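Side-chain contacts in FAD linked oxidase-like protein (Myceliophthora thermophila, PDB 5L6G), which oxidises the C1 hydroxyl of xylooligosaccharides and related sugars to lactones, using a bicovalently bound FAD and passing the electrons to molecular oxygen to give hydrogen peroxide: residues I138-Y143 with G327-T332; W253-E258 with A302-N307; T235-N240 with T295-L300. All coordinates share one frame; numbering follows the deposited sequence.

Contact 1 (I138-Y143 with G327-T332); sequences IATVLY and GEIDIT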
ATOM      1  N   ILE A 138      13.865   5.487  -4.334  1.00 14.00           N
ATOM      2  CA  ILE A 138      13.200   6.557  -5.068  1.00 14.16           C
ATOM      3  C   ILE A 138      13.350   7.863  -4.282  1.00 14.53           C
ATOM      4  O   ILE A 138      13.802   8.879  -4.825  1.00 14.89           O
ATOM      5  CB  ILE A 138      11.717   6.243  -5.280  1.00 13.60           C
ATOM      6  CG1 ILE A 138      11.567   5.017  -6.172  1.00 13.30           C
ATOM      7  CG2 ILE A 138      11.005   7.446  -5.887  1.00 13.92           C
ATOM      8  CD1 ILE A 138      10.201   4.396  -6.172  1.00 12.71           C
ATOM      9  N   ALA A 139      12.995   7.805  -3.003  1.00 14.35           N
ATOM     10  CA  ALA A 139      13.055   8.973  -2.148  1.00 15.02           C
ATOM     11  C   ALA A 139      14.476   9.549  -2.106  1.00 15.87           C
ATOM     12  O   ALA A 139      14.671  10.764  -2.164  1.00 16.35           O
ATOM     13  CB  ALA A 139      12.571   8.619  -0.758  1.00 14.77           C
ATOM     14  N   THR A 140      15.468   8.673  -2.020  1.00 16.07           N
ATOM     15  CA  THR A 140      16.865   9.113  -1.959  1.00 17.06           C
ATOM     16  C   THR A 140      17.289   9.835  -3.230  1.00 17.67           C
ATOM     17  O   THR A 140      17.856  10.950  -3.194  1.00 18.34           O
ATOM     18  CB  THR A 140      17.788   7.904  -1.709  1.00 17.04           C
ATOM     19  OG1 THR A 140      17.445   7.324  -0.442  1.00 16.62           O
ATOM     20  CG2 THR A 140      19.263   8.314  -1.729  1.00 18.07           C
ATOM     21  N   VAL A 141      17.006   9.206  -4.356  1.00 17.50           N
ATOM     22  CA  VAL A 141      17.394   9.779  -5.636  1.00 18.20           C
ATOM     23  C   VAL A 141      16.717  11.127  -5.848  1.00 18.60           C
ATOM     24  O   VAL A 141      17.386  12.096  -6.219  1.00 19.24           O
ATOM     25  CB  VAL A 141      17.093   8.846  -6.818  1.00 17.79           C
ATOM     26  CG1 VAL A 141      17.398   9.565  -8.133  1.00 18.47           C
ATOM     27  CG2 VAL A 141      17.934   7.578  -6.722  1.00 17.87           C
ATOM     28  N   LEU A 142      15.406  11.200  -5.606  1.00 18.31           N
ATOM     29  CA  LEU A 142      14.674  12.414  -5.911  1.00 18.96           C
ATOM     30  C   LEU A 142      15.182  13.557  -5.061  1.00 20.08           C
ATOM     31  O   LEU A 142      15.337  14.671  -5.547  1.00 20.46           O
ATOM     32  CB  LEU A 142      13.172  12.248  -5.705  1.00 18.20           C
ATOM     33  CG  LEU A 142      12.448  11.219  -6.579  1.00 17.73           C
ATOM     34  CD1 LEU A 142      10.960  11.247  -6.297  1.00 17.18           C
ATOM     35  CD2 LEU A 142      12.727  11.393  -8.062  1.00 18.15           C
ATOM     36  N   TYR A 143      15.433  13.263  -3.789  1.00 20.95           N
ATOM     37  CA  TYR A 143      15.907  14.275  -2.874  1.00 22.74           C
ATOM     38  C   TYR A 143      17.366  14.663  -3.174  1.00 24.18           C
ATOM     39  O   TYR A 143      17.680  15.842  -3.267  1.00 24.86           O
ATOM     40  CB  TYR A 143      15.744  13.851  -1.418  1.00 23.22           C
ATOM     41  CG  TYR A 143      16.133  14.986  -0.501  1.00 25.03           C
ATOM     42  CD1 TYR A 143      15.284  16.073  -0.314  1.00 25.97           C
ATOM     43  CD2 TYR A 143      17.374  15.012   0.104  1.00 26.59           C
ATOM     44  CE1 TYR A 143      15.657  17.152   0.479  1.00 27.28           C
ATOM     45  CE2 TYR A 143      17.762  16.089   0.895  1.00 28.33           C
ATOM     46  CZ  TYR A 143      16.889  17.145   1.094  1.00 28.42           C
ATOM     47  OH  TYR A 143      17.278  18.194   1.895  1.00 30.79           O
ATOM     48  N   GLY A 327      17.381  -0.129   8.939  1.00 45.85           N
ATOM     49  CA  GLY A 327      18.735   0.404   8.865  1.00 45.82           C
ATOM     50  C   GLY A 327      18.962   0.987   7.485  1.00 44.30           C
ATOM     51  O   GLY A 327      19.302   2.167   7.340  1.00 45.71           O
ATOM     52  N   GLU A 328      18.737   0.156   6.469  1.00 41.40           N
ATOM     53  CA  GLU A 328      18.971   0.543   5.081  1.00 38.41           C
ATOM     54  C   GLU A 328      17.807   1.372   4.531  1.00 33.03           C
ATOM     55  O   GLU A 328      16.638   0.978   4.637  1.00 31.82           O
ATOM     56  CB  GLU A 328      19.192  -0.696   4.203  1.00 41.27           C
ATOM     57  CG  GLU A 328      20.640  -0.968   3.820  1.00 44.50           C
ATOM     58  CD  GLU A 328      21.070  -0.201   2.574  1.00 47.80           C
ATOM     59  OE1 GLU A 328      21.267   1.034   2.667  1.00 50.67           O
ATOM     60  OE2 GLU A 328      21.223  -0.833   1.498  1.00 48.00           O
ATOM     61  N   ILE A 329      18.139   2.512   3.932  1.00 28.47           N
ATOM     62  CA  ILE A 329      17.154   3.362   3.265  1.00 25.33           C
ATOM     63  C   ILE A 329      17.217   3.207   1.747  1.00 23.45           C
ATOM     64  O   ILE A 329      16.216   2.904   1.116  1.00 21.53           O
ATOM     65  CB  ILE A 329      17.401   4.830   3.631  1.00 25.77           C
ATOM     66  CG1 ILE A 329      17.296   5.002   5.149  1.00 26.00           C
ATOM     67  CG2 ILE A 329      16.424   5.751   2.918  1.00 25.39           C
ATOM     68  CD1 ILE A 329      15.912   4.778   5.706  1.00 25.18           C
ATOM     69  N   ASP A 330      18.396   3.430   1.173  1.00 22.55           N
ATOM     70  CA  ASP A 330      18.571   3.388  -0.283  1.00 21.97           C
ATOM     71  C   ASP A 330      18.797   1.942  -0.724  1.00 21.76           C
ATOM     72  O   ASP A 330      19.905   1.546  -1.062  1.00 22.23           O
ATOM     73  CB  ASP A 330      19.735   4.296  -0.698  1.00 22.34           C
ATOM     74  CG  ASP A 330      19.862   4.435  -2.212  1.00 22.49           C
ATOM     75  OD1 ASP A 330      18.958   3.984  -2.952  1.00 21.79           O
ATOM     76  OD2 ASP A 330      20.876   4.978  -2.658  1.00 23.04           O
ATOM     77  N   ILE A 331      17.730   1.159  -0.706  1.00 21.38           N
ATOM     78  CA  ILE A 331      17.807  -0.271  -0.979  1.00 21.92           C
ATOM     79  C   ILE A 331      17.613  -0.566  -2.458  1.00 22.34           C
ATOM     80  O   ILE A 331      16.569  -0.258  -3.021  1.00 21.62           O
ATOM     81  CB  ILE A 331      16.734  -1.048  -0.207  1.00 21.60           C
ATOM     82  CG1 ILE A 331      16.829  -0.769   1.294  1.00 21.99           C
ATOM     83  CG2 ILE A 331      16.869  -2.545  -0.487  1.00 21.68           C
ATOM     84  CD1 ILE A 331      15.603  -1.200   2.074  1.00 21.70           C
ATOM     85  N   THR A 332      18.626  -1.178  -3.065  1.00 23.48           N
ATOM     86  CA  THR A 332      18.542  -1.695  -4.429  1.00 24.16           C
ATOM     87  C   THR A 332      19.070  -3.132  -4.572  1.00 26.25           C
ATOM     88  O   THR A 332      18.987  -3.705  -5.647  1.00 25.57           O
ATOM     89  CB  THR A 332      19.356  -0.813  -5.391  1.00 23.93           C
ATOM     90  OG1 THR A 332      20.730  -0.813  -4.988  1.00 24.17           O
ATOM     91  CG2 THR A 332      18.829   0.611  -5.393  1.00 23.56           C
TER
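T140 lies against the side chain of D330, the two crossing at about a right angle, and its two branches divide the work. The methyl branch, CG2, sits anti to the backbone N and beside the carbonyl carbon, which carries it over the carboxylate end: T140 CG2 is 3.8 Å from D330 OD2. The hydroxyl branch meets carbon instead. T140 OG1 is 3.8 Å from D330 CB, and at 3.8 Å it also faces I329 CG2, the branch methyl of a side chain whose longer arm leads away from the helix. The polar ends on both sides are engaged with the residues just before T140. OG1 hydrogen-bonds to the carbonyl of G136 one turn back in helix 135-146, and D330 OD1 pairs with H137 ND1 of the same helix. On the loop side, D330 is the centre of an inverse gamma turn, and its CG stands anti to the backbone N (chi1 -173°), which sets the carboxylate against T140 CG2 with OD1 placed to meet H137 ND1. M317 of helix 316-322 touches both T140 and I329. The contact thus joins a helix of the FAD-binding domain to the loop between helix 316-322 and strand 341-349. A glycine in place of T140 would probably open a gap between helix and loop and leave D330 CB, the carboxylate and I329 CG2 without their packing partner. Across these two segments T140 contributes van der Waals packing, its hydroxyl being spent on G136 O, while the hydrogen bond of H137 with D330 gives a polar link between helix and loop.

Contact 2 (W253-E258 with A302-N307); sequences WGALQE and ALLDAN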
ATOM      1  N   TRP A 253     -11.428   8.525  20.878  1.00 13.79           N
ATOM      2  CA  TRP A 253     -11.632   8.355  19.466  1.00 13.41           C
ATOM      3  C   TRP A 253     -12.802   9.194  19.008  1.00 13.35           C
ATOM      4  O   TRP A 253     -12.748   9.773  17.929  1.00 13.17           O
ATOM      5  CB  TRP A 253     -11.881   6.872  19.178  1.00 13.50           C
ATOM      6  CG  TRP A 253     -11.768   6.415  17.778  1.00 13.43           C
ATOM      7  CD1 TRP A 253     -11.978   7.124  16.631  1.00 13.79           C
ATOM      8  CD2 TRP A 253     -11.482   5.081  17.377  1.00 13.40           C
ATOM      9  NE1 TRP A 253     -11.811   6.309  15.538  1.00 13.77           N
ATOM     10  CE2 TRP A 253     -11.526   5.042  15.976  1.00 13.36           C
ATOM     11  CE3 TRP A 253     -11.200   3.904  18.082  1.00 13.50           C
ATOM     12  CZ2 TRP A 253     -11.281   3.874  15.253  1.00 13.24           C
ATOM     13  CZ3 TRP A 253     -10.970   2.745  17.376  1.00 13.36           C
ATOM     14  CH2 TRP A 253     -10.994   2.739  15.972  1.00 13.20           C
ATOM     15  N   GLY A 254     -13.854   9.270  19.823  1.00 13.37           N
ATOM     16  CA  GLY A 254     -15.037  10.051  19.466  1.00 13.51           C
ATOM     17  C   GLY A 254     -14.639  11.503  19.254  1.00 13.74           C
ATOM     18  O   GLY A 254     -15.077  12.146  18.285  1.00 13.77           O
ATOM     19  N   ALA A 255     -13.803  12.021  20.158  1.00 13.67           N
ATOM     20  CA  ALA A 255     -13.308  13.380  20.027  1.00 14.02           C
ATOM     21  C   ALA A 255     -12.442  13.526  18.785  1.00 13.76           C
ATOM     22  O   ALA A 255     -12.559  14.514  18.070  1.00 13.62           O
ATOM     23  CB  ALA A 255     -12.510  13.785  21.244  1.00 14.49           C
ATOM     24  N   LEU A 256     -11.553  12.556  18.574  1.00 13.24           N
ATOM     25  CA  LEU A 256     -10.599  12.632  17.489  1.00 13.30           C
ATOM     26  C   LEU A 256     -11.297  12.651  16.127  1.00 13.40           C
ATOM     27  O   LEU A 256     -10.934  13.436  15.243  1.00 13.33           O
ATOM     28  CB  LEU A 256      -9.623  11.464  17.568  1.00 13.06           C
ATOM     29  CG  LEU A 256      -8.461  11.413  16.573  1.00 12.79           C
ATOM     30  CD1 LEU A 256      -7.480  12.558  16.811  1.00 13.20           C
ATOM     31  CD2 LEU A 256      -7.779  10.074  16.720  1.00 12.63           C
ATOM     32  N   GLN A 257     -12.280  11.770  15.934  1.00 13.37           N
ATOM     33  CA  GLN A 257     -12.984  11.749  14.656  1.00 13.22           C
ATOM     34  C   GLN A 257     -13.788  13.011  14.410  1.00 13.67           C
ATOM     35  O   GLN A 257     -13.849  13.489  13.276  1.00 13.67           O
ATOM     36  CB  GLN A 257     -13.871  10.512  14.512  1.00 13.15           C
ATOM     37  CG  GLN A 257     -15.103  10.456  15.370  1.00 13.55           C
ATOM     38  CD  GLN A 257     -15.810   9.128  15.229  1.00 13.51           C
ATOM     39  OE1 GLN A 257     -15.318   8.212  14.539  1.00 13.07           O
ATOM     40  NE2 GLN A 257     -16.978   9.008  15.877  1.00 13.85           N
ATOM     41  N   GLU A 258     -14.413  13.544  15.455  1.00 14.12           N
ATOM     42  CA  GLU A 258     -15.161  14.782  15.327  1.00 14.94           C
ATOM     43  C   GLU A 258     -14.206  15.933  14.946  1.00 14.76           C
ATOM     44  O   GLU A 258     -14.499  16.716  14.037  1.00 14.99           O
ATOM     45  CB  GLU A 258     -15.940  15.057  16.626  1.00 15.80           C
ATOM     46  CG  GLU A 258     -16.874  16.237  16.575  1.00 17.01           C
ATOM     47  CD  GLU A 258     -17.624  16.459  17.886  1.00 18.10           C
ATOM     48  OE1 GLU A 258     -17.955  15.463  18.567  1.00 18.46           O
ATOM     49  OE2 GLU A 258     -17.904  17.644  18.203  1.00 19.53           O
ATOM     50  N   ALA A 302      -5.647  20.247  23.665  1.00 24.19           N
ATOM     51  CA  ALA A 302      -6.657  20.747  24.600  1.00 25.22           C
ATOM     52  C   ALA A 302      -7.909  19.871  24.569  1.00 25.18           C
ATOM     53  O   ALA A 302      -8.487  19.568  25.605  1.00 25.10           O
ATOM     54  CB  ALA A 302      -7.010  22.190  24.273  1.00 25.95           C
ATOM     55  N   LEU A 303      -8.305  19.454  23.376  1.00 24.94           N
ATOM     56  CA  LEU A 303      -9.467  18.599  23.197  1.00 25.12           C
ATOM     57  C   LEU A 303      -9.287  17.226  23.855  1.00 24.74           C
ATOM     58  O   LEU A 303     -10.183  16.748  24.542  1.00 25.10           O
ATOM     59  CB  LEU A 303      -9.749  18.436  21.704  1.00 25.36           C
ATOM     60  CG  LEU A 303     -10.994  17.655  21.324  1.00 25.73           C
ATOM     61  CD1 LEU A 303     -12.232  18.462  21.691  1.00 26.62           C
ATOM     62  CD2 LEU A 303     -10.954  17.340  19.831  1.00 26.04           C
ATOM     63  N   LEU A 304      -8.133  16.596  23.632  1.00 24.32           N
ATOM     64  CA  LEU A 304      -7.822  15.293  24.217  1.00 23.93           C
ATOM     65  C   LEU A 304      -7.221  15.365  25.623  1.00 24.96           C
ATOM     66  O   LEU A 304      -7.013  14.336  26.261  1.00 24.99           O
ATOM     67  CB  LEU A 304      -6.824  14.561  23.335  1.00 23.36           C
ATOM     68  CG  LEU A 304      -7.274  14.274  21.904  1.00 22.57           C
ATOM     69  CD1 LEU A 304      -6.149  13.585  21.175  1.00 22.52           C
ATOM     70  CD2 LEU A 304      -8.527  13.425  21.890  1.00 22.45           C
ATOM     71  N   ASP A 305      -6.921  16.567  26.079  1.00 26.28           N
ATOM     72  CA  ASP A 305      -6.187  16.775  27.310  1.00 27.97           C
ATOM     73  C   ASP A 305      -4.928  15.903  27.321  1.00 27.27           C
ATOM     74  O   ASP A 305      -4.753  15.053  28.191  1.00 26.77           O
ATOM     75  CB  ASP A 305      -7.065  16.482  28.530  1.00 29.10           C
ATOM     76  CG  ASP A 305      -6.429  16.936  29.812  1.00 31.19           C
ATOM     77  OD1 ASP A 305      -5.576  17.850  29.770  1.00 32.20           O
ATOM     78  OD2 ASP A 305      -6.780  16.376  30.864  1.00 33.20           O
ATOM     79  N   ALA A 306      -4.068  16.130  26.333  1.00 26.61           N
ATOM     80  CA  ALA A 306      -2.872  15.335  26.154  1.00 26.10           C
ATOM     81  C   ALA A 306      -1.672  16.234  25.943  1.00 26.88           C
ATOM     82  O   ALA A 306      -1.799  17.450  25.752  1.00 27.27           O
ATOM     83  CB  ALA A 306      -3.045  14.383  24.982  1.00 24.99           C
ATOM     84  N   ASN A 307      -0.499  15.618  26.007  1.00 27.61           N
ATOM     85  CA  ASN A 307       0.758  16.318  25.870  1.00 28.34           C
ATOM     86  C   ASN A 307       1.507  15.820  24.660  1.00 25.98           C
ATOM     87  O   ASN A 307       1.479  14.631  24.359  1.00 24.39           O
ATOM     88  CB  ASN A 307       1.619  16.102  27.121  1.00 30.79           C
ATOM     89  CG  ASN A 307       1.108  16.868  28.325  1.00 33.90           C
ATOM     90  OD1 ASN A 307      -0.068  17.217  28.391  1.00 37.61           O
ATOM     91  ND2 ASN A 307       1.987  17.134  29.291  1.00 36.31           N
TER
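Two leucines in succession reach A255 by different first torsions. L303 has CG anti to the backbone N (chi1 -176°), whereas L304 has CG anti to the carbonyl carbon (chi1 -60°); with second torsions that also differ, each brings its CD2 methyl to the alanine. A255 CB touches both, 4.1 Å from L303 CD2 and 4.1 Å from L304 CD2, so the one methyl of the alanine packs against a methyl from each leucine. L303 CD2 also lies 3.7 Å from A255 O. The short side chain lets the backbones come close, with 7.2 Å between A255 CA and L304 CA. After L304 the second helix, 290-304, ends: D305 leaves helical geometry with a positive phi of 50°. L304 also touches L241, in the loop ahead of helix 246-261, while W253 on the far side of that helix packs against helix 354-368. The contact is therefore the outer seam between helix 246-261 and the end of helix 290-304, at the protein surface and away from the annotated sites. Van der Waals contact, methyl to methyl and methyl to carbonyl oxygen, joins these segments, and its hold probably rests on fit and a modest burial of hydrocarbon, L303 remaining exposed.

Contact 3 (T235-N240 with T295-L300); sequences TSYEIN and TAIQPL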
ATOM      1  N   THR A 235       8.729  17.762  11.050  1.00 19.15           N
ATOM      2  CA  THR A 235       8.824  17.585  12.480  1.00 18.68           C
ATOM      3  C   THR A 235       8.003  16.372  12.877  1.00 17.59           C
ATOM      4  O   THR A 235       6.793  16.351  12.697  1.00 16.79           O
ATOM      5  CB  THR A 235       8.326  18.838  13.185  1.00 19.18           C
ATOM      6  OG1 THR A 235       9.102  19.964  12.728  1.00 19.87           O
ATOM      7  CG2 THR A 235       8.458  18.691  14.710  1.00 19.48           C
ATOM      8  N   SER A 236       8.669  15.339  13.372  1.00 17.19           N
ATOM      9  CA  SER A 236       7.945  14.176  13.875  1.00 16.45           C
ATOM     10  C   SER A 236       7.562  14.445  15.313  1.00 16.64           C
ATOM     11  O   SER A 236       8.192  15.246  15.998  1.00 17.40           O
ATOM     12  CB  SER A 236       8.775  12.903  13.747  1.00 16.24           C
ATOM     13  OG  SER A 236       9.963  12.970  14.512  1.00 16.46           O
ATOM     14  N   TYR A 237       6.505  13.795  15.768  1.00 16.27           N
ATOM     15  CA  TYR A 237       6.038  13.981  17.140  1.00 16.53           C
ATOM     16  C   TYR A 237       5.124  12.844  17.523  1.00 16.19           C
ATOM     17  O   TYR A 237       4.630  12.113  16.665  1.00 15.36           O
ATOM     18  CB  TYR A 237       5.282  15.311  17.273  1.00 16.68           C
ATOM     19  CG  TYR A 237       4.056  15.409  16.388  1.00 15.89           C
ATOM     20  CD1 TYR A 237       4.171  15.780  15.049  1.00 15.81           C
ATOM     21  CD2 TYR A 237       2.780  15.121  16.884  1.00 15.50           C
ATOM     22  CE1 TYR A 237       3.056  15.865  14.233  1.00 15.37           C
ATOM     23  CE2 TYR A 237       1.655  15.189  16.069  1.00 15.11           C
ATOM     24  CZ  TYR A 237       1.794  15.571  14.753  1.00 15.09           C
ATOM     25  OH  TYR A 237       0.704  15.643  13.925  1.00 14.78           O
ATOM     26  N   GLU A 238       4.881  12.732  18.823  1.00 16.81           N
ATOM     27  CA  GLU A 238       4.005  11.720  19.353  1.00 16.72           C
ATOM     28  C   GLU A 238       3.091  12.321  20.406  1.00 16.96           C
ATOM     29  O   GLU A 238       3.433  13.321  21.056  1.00 17.17           O
ATOM     30  CB  GLU A 238       4.852  10.603  19.958  1.00 17.51           C
ATOM     31  CG  GLU A 238       5.494   9.741  18.904  1.00 17.83           C
ATOM     32  CD  GLU A 238       6.699   8.949  19.364  1.00 19.04           C
ATOM     33  OE1 GLU A 238       6.870   8.709  20.581  1.00 19.96           O
ATOM     34  OE2 GLU A 238       7.465   8.537  18.459  1.00 20.25           O
ATOM     35  N   ILE A 239       1.918  11.719  20.553  1.00 16.26           N
ATOM     36  CA  ILE A 239       1.007  12.072  21.635  1.00 16.54           C
ATOM     37  C   ILE A 239       0.519  10.772  22.202  1.00 16.41           C
ATOM     38  O   ILE A 239      -0.251  10.063  21.552  1.00 15.24           O
ATOM     39  CB  ILE A 239      -0.205  12.902  21.167  1.00 16.39           C
ATOM     40  CG1 ILE A 239       0.247  14.175  20.441  1.00 16.69           C
ATOM     41  CG2 ILE A 239      -1.104  13.225  22.358  1.00 16.73           C
ATOM     42  CD1 ILE A 239      -0.826  14.827  19.593  1.00 16.60           C
ATOM     43  N   ASN A 240       0.975  10.460  23.416  1.00 17.30           N
ATOM     44  CA  ASN A 240       0.550   9.240  24.070  1.00 17.62           C
ATOM     45  C   ASN A 240      -0.893   9.369  24.531  1.00 17.57           C
ATOM     46  O   ASN A 240      -1.296  10.414  25.030  1.00 17.78           O
ATOM     47  CB  ASN A 240       1.466   8.897  25.246  1.00 18.71           C
ATOM     48  CG  ASN A 240       2.812   8.393  24.787  1.00 19.12           C
ATOM     49  OD1 ASN A 240       2.898   7.624  23.835  1.00 19.31           O
ATOM     50  ND2 ASN A 240       3.868   8.811  25.463  1.00 20.33           N
ATOM     51  N   THR A 295       1.971  25.159  17.574  1.00 29.26           N
ATOM     52  CA  THR A 295       0.825  26.040  17.371  1.00 29.47           C
ATOM     53  C   THR A 295      -0.325  25.288  16.689  1.00 28.05           C
ATOM     54  O   THR A 295      -1.481  25.393  17.088  1.00 28.28           O
ATOM     55  CB  THR A 295       1.243  27.273  16.533  1.00 30.49           C
ATOM     56  OG1 THR A 295       2.269  27.997  17.225  1.00 31.45           O
ATOM     57  CG2 THR A 295       0.066  28.206  16.284  1.00 30.86           C
ATOM     58  N   ALA A 296       0.010  24.504  15.677  1.00 26.80           N
ATOM     59  CA  ALA A 296      -0.979  23.752  14.908  1.00 25.80           C
ATOM     60  C   ALA A 296      -1.679  22.657  15.717  1.00 24.89           C
ATOM     61  O   ALA A 296      -2.856  22.378  15.506  1.00 24.63           O
ATOM     62  CB  ALA A 296      -0.312  23.149  13.678  1.00 25.24           C
ATOM     63  N   ILE A 297      -0.952  22.041  16.641  1.00 24.45           N
ATOM     64  CA  ILE A 297      -1.451  20.869  17.361  1.00 23.91           C
ATOM     65  C   ILE A 297      -2.157  21.246  18.669  1.00 24.07           C
ATOM     66  O   ILE A 297      -2.829  20.420  19.270  1.00 22.84           O
ATOM     67  CB  ILE A 297      -0.295  19.868  17.633  1.00 23.74           C
ATOM     68  CG1 ILE A 297      -0.825  18.470  17.997  1.00 23.28           C
ATOM     69  CG2 ILE A 297       0.640  20.377  18.724  1.00 24.53           C
ATOM     70  CD1 ILE A 297      -1.527  17.764  16.881  1.00 22.58           C
ATOM     71  N   GLN A 298      -2.023  22.496  19.108  1.00 25.00           N
ATOM     72  CA  GLN A 298      -2.579  22.877  20.396  1.00 26.05           C
ATOM     73  C   GLN A 298      -4.082  22.593  20.573  1.00 24.80           C
ATOM     74  O   GLN A 298      -4.476  22.063  21.603  1.00 23.63           O
ATOM     75  CB  GLN A 298      -2.243  24.337  20.740  1.00 28.37           C
ATOM     76  CG  GLN A 298      -2.664  24.733  22.146  1.00 30.50           C
ATOM     77  CD  GLN A 298      -2.051  23.842  23.219  1.00 31.96           C
ATOM     78  OE1 GLN A 298      -0.889  23.429  23.118  1.00 32.86           O
ATOM     79  NE2 GLN A 298      -2.836  23.535  24.254  1.00 32.93           N
ATOM     80  N   PRO A 299      -4.927  22.954  19.583  1.00 24.12           N
ATOM     81  CA  PRO A 299      -6.357  22.663  19.730  1.00 23.88           C
ATOM     82  C   PRO A 299      -6.675  21.185  19.982  1.00 22.88           C
ATOM     83  O   PRO A 299      -7.540  20.877  20.820  1.00 22.94           O
ATOM     84  CB  PRO A 299      -6.945  23.133  18.397  1.00 23.86           C
ATOM     85  CG  PRO A 299      -6.059  24.261  18.009  1.00 24.62           C
ATOM     86  CD  PRO A 299      -4.677  23.834  18.431  1.00 24.58           C
ATOM     87  N   LEU A 300      -5.984  20.281  19.287  1.00 21.92           N
ATOM     88  CA  LEU A 300      -6.156  18.857  19.544  1.00 21.33           C
ATOM     89  C   LEU A 300      -5.716  18.459  20.954  1.00 21.82           C
ATOM     90  O   LEU A 300      -6.392  17.667  21.618  1.00 21.95           O
ATOM     91  CB  LEU A 300      -5.365  18.018  18.537  1.00 20.82           C
ATOM     92  CG  LEU A 300      -5.611  16.506  18.671  1.00 20.17           C
ATOM     93  CD1 LEU A 300      -7.102  16.203  18.609  1.00 20.00           C
ATOM     94  CD2 LEU A 300      -4.831  15.703  17.637  1.00 19.84           C
TER
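I297 is the residue of 295-300 that meets the strand, its side chain touching both I239 and Y237. T295 and A296 precede it on the helix: T295 OG1 is hydrogen-bonded to the carbonyl of S291 one turn earlier, and A296 rests on Y286 of strand 280-286. At I297, CG1 runs anti to the backbone N (chi1 -163°), sending the longer arm out to the sheet. It meets I239 tip to tip: I297 CG1 is 4.0 Å from I239 CD1, and I297 CD1 is 4.1 Å from the same I239 CD1. The terminal methyl has a second neighbour in the tyrosine, I297 CD1 lying 4.2 Å from Y237 CE2. It comes to the ring obliquely, and the two side chains arrive from opposite directions. P299 follows, and the helix is kinked here, since the N atoms of P299 and L300 make no bond to the preceding turn. L300 then points back to the strand, L300 CD2 staying 4.5 Å from I239 CD1, and touches M271 of strand 269-275. All three residues that touch are buried and meet through carbon alone. Helix 290-304 thus lies over one face of the antiparallel sheet, where strand 234-240 runs between 308-314 and 280-286. Y237 packs on M269 and M271 of strand 269-275 and on L308 of strand 308-314, L293 of the helix adds to its cover, and I239 also touches L282 of strand 280-286 and L301 of helix 290-304.

In the fold
Contacts 2 and 3 form one continuous patch, their centres about 11 Å apart, because both use helix 290-304: its middle lies on strand 234-240 and its end meets helix 246-261, which follows that strand in the chain. They touch directly, with A306 CB 3.5 Å from I239 CG2 and L256 CD1 4.1 Å from L300 CD1. Contact 1 stands apart, about 13 Å from contact 3 and 26 Å from contact 2 between nearest atoms. It lies near the flavin: the I329 side chain is about 11 Å from FAD and about 9 Å from that of substrate-binding T154. In contact 3, the Y237 side chain is about 9 Å from that of substrate-binding R272.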